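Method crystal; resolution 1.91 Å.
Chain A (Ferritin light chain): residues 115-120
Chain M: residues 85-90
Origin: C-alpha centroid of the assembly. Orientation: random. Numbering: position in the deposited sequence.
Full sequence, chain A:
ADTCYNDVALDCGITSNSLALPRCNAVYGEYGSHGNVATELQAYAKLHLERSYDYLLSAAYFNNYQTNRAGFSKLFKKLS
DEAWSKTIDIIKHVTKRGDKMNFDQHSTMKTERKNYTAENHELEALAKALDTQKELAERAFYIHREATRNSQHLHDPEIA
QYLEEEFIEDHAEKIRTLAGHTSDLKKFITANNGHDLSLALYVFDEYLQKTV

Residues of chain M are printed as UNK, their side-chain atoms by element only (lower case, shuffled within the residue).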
# COMPACT_ATOMS: atom_id res chain seq x y z
N ASN A 115 43.81 -37.19 -27.50
CA ASN A 115 42.37 -37.23 -27.75
C ASN A 115 41.58 -37.17 -26.45
O ASN A 115 41.98 -37.73 -25.43
CB ASN A 115 41.98 -38.50 -28.51
CG ASN A 115 42.57 -38.55 -29.91
OD1 ASN A 115 42.39 -37.63 -30.71
ND2 ASN A 115 43.27 -39.64 -30.22
N TYR A 116 40.44 -36.49 -26.49
CA TYR A 116 39.58 -36.36 -25.32
C TYR A 116 38.57 -37.50 -25.38
O TYR A 116 37.83 -37.62 -26.36
CB TYR A 116 38.84 -35.02 -25.35
CG TYR A 116 37.98 -34.74 -24.13
CD1 TYR A 116 38.43 -33.86 -23.14
CD2 TYR A 116 36.72 -35.33 -23.98
CE1 TYR A 116 37.63 -33.56 -22.03
CE2 TYR A 116 35.92 -35.04 -22.86
CZ TYR A 116 36.38 -34.15 -21.89
OH TYR A 116 35.59 -33.83 -20.81
N THR A 117 38.53 -38.36 -24.37
CA THR A 117 37.56 -39.45 -24.37
C THR A 117 36.53 -39.13 -23.29
O THR A 117 36.89 -38.76 -22.17
CB THR A 117 38.20 -40.82 -24.06
OG1 THR A 117 38.58 -40.88 -22.68
CG2 THR A 117 39.44 -41.02 -24.91
N ALA A 118 35.25 -39.27 -23.62
CA ALA A 118 34.18 -38.96 -22.68
C ALA A 118 33.83 -40.09 -21.72
O ALA A 118 33.31 -39.84 -20.63
CB ALA A 118 32.93 -38.53 -23.46
N GLU A 119 34.10 -41.34 -22.11
CA GLU A 119 33.78 -42.48 -21.25
C GLU A 119 34.87 -42.67 -20.20
O GLU A 119 35.89 -43.30 -20.47
CB GLU A 119 33.63 -43.77 -22.08
CG GLU A 119 32.65 -43.66 -23.24
CD GLU A 119 33.27 -43.11 -24.53
OE1 GLU A 119 34.44 -42.66 -24.50
OE2 GLU A 119 32.59 -43.12 -25.57
N ASN A 120 34.66 -42.14 -19.00
CA ASN A 120 35.67 -42.24 -17.93
C ASN A 120 35.01 -42.49 -16.60
O ASN A 120 33.84 -42.17 -16.42
CB ASN A 120 36.42 -40.92 -17.74
CG ASN A 120 37.22 -40.50 -18.95
OD1 ASN A 120 38.12 -41.20 -19.40
ND2 ASN A 120 36.92 -39.30 -19.47
N UNK M 85 25.72 -45.64 -23.34
CA UNK M 85 26.45 -46.14 -22.18
C UNK M 85 27.90 -46.34 -22.66
O UNK M 85 28.80 -46.59 -21.88
o UNK M 85 25.68 -48.35 -22.78
c UNK M 85 24.53 -47.20 -20.98
c UNK M 85 25.87 -47.46 -21.67
N UNK M 86 28.08 -46.23 -23.98
CA UNK M 86 29.40 -46.29 -24.62
C UNK M 86 29.26 -45.62 -26.00
O UNK M 86 28.15 -45.20 -26.36
n UNK M 86 29.00 -48.71 -26.75
c UNK M 86 29.92 -47.72 -24.76
o UNK M 86 28.10 -49.27 -24.76
c UNK M 86 28.93 -48.64 -25.42
N UNK M 87 30.35 -45.50 -26.76
CA UNK M 87 30.30 -44.86 -28.09
C UNK M 87 29.87 -43.41 -28.02
O UNK M 87 29.15 -42.91 -28.89
o UNK M 87 30.91 -47.30 -29.42
o UNK M 87 28.81 -47.91 -29.15
c UNK M 87 29.71 -47.04 -29.20
c UNK M 87 29.32 -45.60 -29.00
N UNK M 88 30.28 -42.72 -26.96
CA UNK M 88 29.93 -41.33 -26.82
C UNK M 88 30.99 -40.44 -27.48
O UNK M 88 30.66 -39.48 -28.16
c UNK M 88 28.64 -41.77 -24.68
c UNK M 88 29.48 -39.46 -25.19
c UNK M 88 29.78 -40.95 -25.32
N UNK M 89 32.26 -40.78 -27.28
CA UNK M 89 33.36 -39.98 -27.83
C UNK M 89 33.28 -39.81 -29.34
O UNK M 89 33.60 -38.76 -29.87
o UNK M 89 34.91 -40.62 -26.06
c UNK M 89 34.71 -40.60 -27.47
N UNK M 90 32.83 -40.85 -30.03
CA UNK M 90 32.73 -40.83 -31.49
C UNK M 90 31.47 -40.14 -32.02
O UNK M 90 31.28 -40.05 -33.23
o UNK M 90 31.68 -42.99 -31.44
c UNK M 90 32.75 -42.26 -32.02
O HOH W 1 35.49 -36.83 -28.71

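Position 85 carries three side-chain atoms: one carbon bonded to one oxygen and one further carbon. The CA-to-CB bond points away from chain A, and CB stays 7.9 Å from CG of E119(A), so the side chain plays no direct part. This branching at CB, with a hydroxyl and a methyl, identifies threonine, T85(M).

Position 86 has four side-chain atoms, two carbons in sequence, the second carrying one oxygen and one nitrogen. The CA-to-CB bond lies sideways to chain A and the end of the side chain leads away; the backbone C is 4.2 Å from OE2 of E119(A). A terminal planar amide on so short a chain is asparagine, N86(M).

Position 87 also has two carbons in sequence, but the second bears two oxygens, a carboxylate. The CA-to-CB bond points away from chain A, and phi is positive at 62°. The backbone N lies 3.5 Å from OE2 of E119(A), but the angle is too poor for a hydrogen bond. The residue is aspartate, D87(M).

Position 88 shows three carbons, the first carrying the other two, and no polar atom. The CA-to-CB bond points toward chain A, and one of the outer carbons meets CB of A118(A) at 4.0 Å in an apolar contact. The backbone N donates to OE2 of E119(A) at 2.7 Å, with an N-H...acceptor angle of 140°. A branched aliphatic group of this size is valine; in V88(M) chi1 is in the t well and the touching carbon is CG1.

Position 89 has one carbon followed by one oxygen, which accepts from N of A118(A) at 2.8 Å (163°) and donates to OE1 of E119(A) at 2.6 Å. The backbone N donates to OE2 of E119(A) at 2.9 Å, and the 170° angle makes this the straighter of the two amide bonds to that oxygen. The smallest hydroxyl side chain is serine, S89(M), and the oxygen is OG.

Position 90 repeats the pattern of one carbon and one oxygen. The CA-to-CB bond lies sideways, and the hydroxyl oxygen is 5.9 Å from OE2 of E119(A). This is again serine, S90(M).

The contact works by matching one carboxylate to a compact set of donors. OE2 of E119(A) receives the consecutive amides of V88(M) and S89(M), while OE1 takes the hydroxyl of S89(M). Because that hydroxyl also accepts from the backbone of A118(A), it joins main chain and carboxylate of chain A through a single atom. The two segments run nearly antiparallel, 169° apart, and bury 238 Å² in total. Beside the polar cluster, A118(A) and V88(M) supply the apolar packing.

Chain M, residues 85-90: TNDVSS
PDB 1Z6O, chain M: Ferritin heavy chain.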